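Local coordinates for protein peroxisomal catalase A (Saccharomyces cerevisiae, PDB 1A4E) that catalyses, with a heme cofactor, the breakdown of hydrogen peroxide to water and oxygen and probably protects the yeast cell from peroxide made by peroxisomal oxidases, at residues E250-N254 with G255-S259; Q463-Q466 with R467-M471. One frame throughout, in Å; residues are numbered along the deposited sequence.

The two contacts are local and come in series along the chain, in different parts of the catalase fold. Interaction 1 (250-259) ends helix 243-253 and leads the chain into strand 259-267 of the large antiparallel sheet, beside strand 294-303. Interaction 2 (463-471) lies within helix 462-473, among the C-terminal helices, and joins that region to helix 160-168. The centres of interactions 1 and 2 are about 45 Å apart. The nearest atoms of interactions 1 and 2 are about 33 Å apart. Both lie away from the annotated heme and catalytic sites: the first shapes a connection between helix and sheet, while the second pairs side chains along a helix whose R467 also packs on a second subunit.

Interaction 1 of 2, residues E250-N254 with G255-S259; sequences EAIQN and GNYPS
A251 and I252, in the last turn of helix 243-253, lend their carbonyl oxygens to the backbone that leaves it, in the bond pattern of a Schellman motif. G255 N donates to I252 O at 3.2 Å, approaching from well above the carbonyl plane, 73° out of it. The next amide, N256 N, lies 2.8 Å from A251 O but makes a weak, strongly bent bond. G255 turns the chain with a positive phi of 83°, and a side chain here would run into N254 O. N256 then forms the centre of an inverse gamma turn, closed by a weak bond of 3.0 Å from Y257 N to G255 O.

With its CG beside the backbone N (chi1 -55°), Y257 swings its ring back against the helix end. The ring edge meets the backbone of I252, Y257 CE1 lying 3.3 Å from I252 O, so this oxygen has the G255 amide and an aromatic C-H close by. G255 O sits 3.5 Å above one face of the same ring, over its centre.

The apolar contacts centre on I252, whose two branches part: CG2 touches Y257 CE1 at 4.2 Å, while CG1 meets P258 CD at 4.1 Å, the side chains crossing at about a right angle in both pairs. Beyond the turn, P258 packs on L301 and Y257 on V300 and N302 of strand 294-303, while A251, N256 and P258 all touch R193.

Chemically, the helix end is closed by backbone bonds, of which the one to A251 O is weak, and the gamma turn after it by another weak bond. The Y257 ring edge and P258 CD pack on I252 where the chain passes from helix to sheet.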
loop_
_atom_site.group_PDB
_atom_site.type_symbol
_atom_site.label_atom_id
_atom_site.label_comp_id
_atom_site.label_asym_id
_atom_site.label_seq_id
_atom_site.Cartn_x
_atom_site.Cartn_y
_atom_site.Cartn_z
ATOM N N GLU B 250 -26.661 23.057 -0.336
ATOM C CA GLU B 250 -27.848 23.782 -0.750
ATOM C C GLU B 250 -27.666 25.287 -0.822
ATOM O O GLU B 250 -28.242 25.903 -1.714
ATOM C CB GLU B 250 -28.996 23.473 0.189
ATOM C CG GLU B 250 -29.536 22.078 -0.085
ATOM C CD GLU B 250 -30.607 21.583 0.876
ATOM O OE1 GLU B 250 -30.945 22.283 1.835
ATOM O OE2 GLU B 250 -31.096 20.472 0.674
ATOM N N ALA B 251 -26.862 25.904 0.059
ATOM C CA ALA B 251 -26.626 27.338 -0.006
ATOM C C ALA B 251 -25.999 27.728 -1.339
ATOM O O ALA B 251 -26.489 28.629 -2.019
ATOM C CB ALA B 251 -25.695 27.761 1.118
ATOM N N ILE B 252 -24.968 26.982 -1.761
ATOM C CA ILE B 252 -24.298 27.223 -3.034
ATOM C C ILE B 252 -25.196 26.855 -4.218
ATOM O O ILE B 252 -25.226 27.555 -5.230
ATOM C CB ILE B 252 -22.967 26.415 -3.028
ATOM C CG1 ILE B 252 -22.034 27.012 -1.979
ATOM C CG2 ILE B 252 -22.281 26.471 -4.393
ATOM C CD1 ILE B 252 -20.760 26.206 -1.698
ATOM N N GLN B 253 -25.966 25.777 -4.084
ATOM C CA GLN B 253 -26.902 25.351 -5.115
ATOM C C GLN B 253 -27.988 26.393 -5.370
ATOM O O GLN B 253 -28.354 26.647 -6.514
ATOM C CB GLN B 253 -27.528 24.037 -4.681
ATOM C CG GLN B 253 -28.486 23.411 -5.675
ATOM C CD GLN B 253 -29.081 22.130 -5.129
ATOM O OE1 GLN B 253 -29.835 22.121 -4.153
ATOM N NE2 GLN B 253 -28.722 21.015 -5.760
ATOM N N ASN B 254 -28.469 27.046 -4.308
ATOM C CA ASN B 254 -29.504 28.058 -4.420
ATOM C C ASN B 254 -28.968 29.459 -4.654
ATOM O O ASN B 254 -29.734 30.425 -4.657
ATOM C CB ASN B 254 -30.363 28.023 -3.158
ATOM C CG ASN B 254 -31.194 26.746 -3.095
ATOM O OD1 ASN B 254 -31.845 26.362 -4.070
ATOM N ND2 ASN B 254 -31.189 26.034 -1.969
ATOM N N GLY B 255 -27.652 29.584 -4.871
ATOM C CA GLY B 255 -27.026 30.855 -5.185
ATOM C C GLY B 255 -26.688 31.733 -3.992
ATOM O O GLY B 255 -26.145 32.820 -4.174
ATOM N N ASN B 256 -26.999 31.313 -2.765
ATOM C CA ASN B 256 -26.678 32.087 -1.580
ATOM C C ASN B 256 -25.277 31.709 -1.085
ATOM O O ASN B 256 -25.058 31.005 -0.097
ATOM C CB ASN B 256 -27.787 31.802 -0.567
ATOM C CG ASN B 256 -27.548 32.400 0.807
ATOM O OD1 ASN B 256 -27.661 31.688 1.805
ATOM N ND2 ASN B 256 -27.186 33.681 0.914
ATOM N N TYR B 257 -24.312 32.234 -1.843
ATOM C CA TYR B 257 -22.898 31.959 -1.655
ATOM C C TYR B 257 -22.320 32.519 -0.368
ATOM O O TYR B 257 -22.484 33.712 -0.102
ATOM C CB TYR B 257 -22.122 32.530 -2.836
ATOM C CG TYR B 257 -22.617 32.035 -4.184
ATOM C CD1 TYR B 257 -23.021 30.704 -4.354
ATOM C CD2 TYR B 257 -22.659 32.929 -5.251
ATOM C CE1 TYR B 257 -23.467 30.268 -5.598
ATOM C CE2 TYR B 257 -23.106 32.496 -6.497
ATOM C CZ TYR B 257 -23.506 31.168 -6.659
ATOM O OH TYR B 257 -23.932 30.730 -7.895
ATOM N N PRO B 258 -21.660 31.718 0.478
ATOM C CA PRO B 258 -21.044 32.204 1.707
ATOM C C PRO B 258 -19.747 32.951 1.460
ATOM O O PRO B 258 -18.943 32.557 0.614
ATOM C CB PRO B 258 -20.878 30.955 2.538
ATOM C CG PRO B 258 -20.634 29.883 1.508
ATOM C CD PRO B 258 -21.638 30.260 0.428
ATOM N N SER B 259 -19.551 34.067 2.152
ATOM C CA SER B 259 -18.293 34.775 2.031
ATOM C C SER B 259 -17.713 35.117 3.393
ATOM O O SER B 259 -18.383 35.123 4.424
ATOM C CB SER B 259 -18.484 36.043 1.197
ATOM O OG SER B 259 -19.511 36.865 1.722
#

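Interaction 2 of 2, residues Q463-Q466 with R467-M471; sequences QIQQ and RVYDM
Q465 O takes two backbone N-H groups and lies over an aromatic face: Y469 N donates to it at 3.1 Å, V468 N adds a weak, bent bond, and the Y469 ring spreads beneath it with the oxygen 3.1 Å above the ring plane, over its centre. The Y469 bond belongs to the regular i to i+4 ladder of alpha-helix 462-473, the V468 bond being an i+3 one; side chains three and four residues apart also meet along it.

The Y469 ring runs alongside Q465, its OH 4.0 Å from Q465 CB, while the polar end of Q465 turns to V457 O through NE2. Q466 meets the ring edge instead, OE1 lying in its plane near CD2, with the amide steeply turned against the ring. Y469 also packs on I483, K484 and A487 of helix 477-487, and an alanine here would probably open a gap between the two helices and leave Q465 O without the aromatic face beside it.

A bend at chi2 (49°) brings the Q466 amide round to D470: Q466 NE2 donates to D470 OD1 at 3.0 Å; the oxygen lies close to the Q466 amide plane, while NE2 comes from above the carboxylate plane. On another side of the helix, R467 NH1 forms a salt bridge with D165 of helix 160-168, and R467 also packs on N391 of the second subunit. I464 CG1 lies over the centre of one face of the R467 guanidinium group, 4.2 Å from the plane, and at the edge R467 NH2 donates to Q463 OE1 at 2.9 Å, the oxygen lying 21° out of the guanidinium plane.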
loop_
_atom_site.group_PDB
_atom_site.type_symbol
_atom_site.label_atom_id
_atom_site.label_comp_id
_atom_site.label_asym_id
_atom_site.label_seq_id
_atom_site.Cartn_x
_atom_site.Cartn_y
_atom_site.Cartn_z
ATOM N N GLN B 463 -11.935 11.495 41.203
ATOM C CA GLN B 463 -10.675 12.215 41.388
ATOM C C GLN B 463 -10.270 13.034 40.151
ATOM O O GLN B 463 -9.596 14.055 40.286
ATOM C CB GLN B 463 -9.531 11.231 41.758
ATOM C CG GLN B 463 -9.278 10.051 40.810
ATOM C CD GLN B 463 -7.825 9.590 40.738
ATOM O OE1 GLN B 463 -7.084 9.984 39.830
ATOM N NE2 GLN B 463 -7.369 8.738 41.653
ATOM N N ILE B 464 -10.681 12.613 38.938
ATOM C CA ILE B 464 -10.444 13.372 37.715
ATOM C C ILE B 464 -11.405 14.561 37.687
ATOM O O ILE B 464 -10.996 15.654 37.290
ATOM C CB ILE B 464 -10.635 12.431 36.479
ATOM C CG1 ILE B 464 -9.379 11.590 36.358
ATOM C CG2 ILE B 464 -10.863 13.192 35.178
ATOM C CD1 ILE B 464 -9.369 10.579 35.202
ATOM N N GLN B 465 -12.658 14.383 38.137
ATOM C CA GLN B 465 -13.631 15.470 38.216
ATOM C C GLN B 465 -13.151 16.560 39.157
ATOM O O GLN B 465 -13.310 17.744 38.866
ATOM C CB GLN B 465 -14.970 15.007 38.745
ATOM C CG GLN B 465 -15.747 14.072 37.856
ATOM C CD GLN B 465 -17.081 13.710 38.479
ATOM O OE1 GLN B 465 -17.148 13.255 39.620
ATOM N NE2 GLN B 465 -18.178 13.913 37.746
ATOM N N GLN B 466 -12.529 16.165 40.275
ATOM C CA GLN B 466 -12.019 17.123 41.231
ATOM C C GLN B 466 -10.908 17.950 40.607
ATOM O O GLN B 466 -10.851 19.157 40.836
ATOM C CB GLN B 466 -11.504 16.397 42.478
ATOM C CG GLN B 466 -11.144 17.348 43.632
ATOM C CD GLN B 466 -12.229 18.380 43.944
ATOM O OE1 GLN B 466 -13.395 18.051 44.185
ATOM N NE2 GLN B 466 -11.869 19.663 43.901
ATOM N N ARG B 467 -10.067 17.316 39.776
ATOM C CA ARG B 467 -9.000 18.023 39.079
ATOM C C ARG B 467 -9.501 19.005 38.028
ATOM O O ARG B 467 -8.844 20.011 37.749
ATOM C CB ARG B 467 -8.082 17.056 38.385
ATOM C CG ARG B 467 -7.405 16.088 39.312
ATOM C CD ARG B 467 -6.394 15.418 38.439
ATOM N NE ARG B 467 -6.259 14.015 38.757
ATOM C CZ ARG B 467 -5.703 13.182 37.878
ATOM N NH1 ARG B 467 -5.257 13.612 36.687
ATOM N NH2 ARG B 467 -5.596 11.897 38.209
ATOM N N VAL B 468 -10.664 18.698 37.431
ATOM C CA VAL B 468 -11.303 19.592 36.475
ATOM C C VAL B 468 -11.768 20.837 37.222
ATOM O O VAL B 468 -11.517 21.945 36.752
ATOM C CB VAL B 468 -12.497 18.877 35.808
ATOM C CG1 VAL B 468 -13.292 19.831 34.933
ATOM C CG2 VAL B 468 -11.964 17.733 34.956
ATOM N N TYR B 469 -12.390 20.649 38.399
ATOM C CA TYR B 469 -12.874 21.749 39.227
ATOM C C TYR B 469 -11.723 22.609 39.706
ATOM O O TYR B 469 -11.839 23.830 39.688
ATOM C CB TYR B 469 -13.615 21.244 40.458
ATOM C CG TYR B 469 -14.780 20.306 40.185
ATOM C CD1 TYR B 469 -15.530 20.390 39.004
ATOM C CD2 TYR B 469 -15.075 19.324 41.133
ATOM C CE1 TYR B 469 -16.570 19.487 38.775
ATOM C CE2 TYR B 469 -16.114 18.421 40.906
ATOM C CZ TYR B 469 -16.854 18.511 39.727
ATOM O OH TYR B 469 -17.878 17.616 39.505
ATOM N N ASP B 470 -10.589 22.005 40.085
ATOM C CA ASP B 470 -9.435 22.769 40.521
ATOM C C ASP B 470 -8.794 23.568 39.408
ATOM O O ASP B 470 -8.317 24.672 39.663
ATOM C CB ASP B 470 -8.394 21.837 41.142
ATOM C CG ASP B 470 -8.785 21.264 42.507
ATOM O OD1 ASP B 470 -9.763 21.709 43.119
ATOM O OD2 ASP B 470 -8.095 20.356 42.970
ATOM N N MET B 471 -8.813 23.049 38.173
ATOM C CA MET B 471 -8.274 23.766 37.023
ATOM C C MET B 471 -9.170 24.948 36.659
ATOM O O MET B 471 -8.667 26.047 36.421
ATOM C CB MET B 471 -8.152 22.818 35.821
ATOM C CG MET B 471 -7.587 23.465 34.559
ATOM S SD MET B 471 -7.421 22.336 33.156
ATOM C CE MET B 471 -9.129 22.103 32.748
#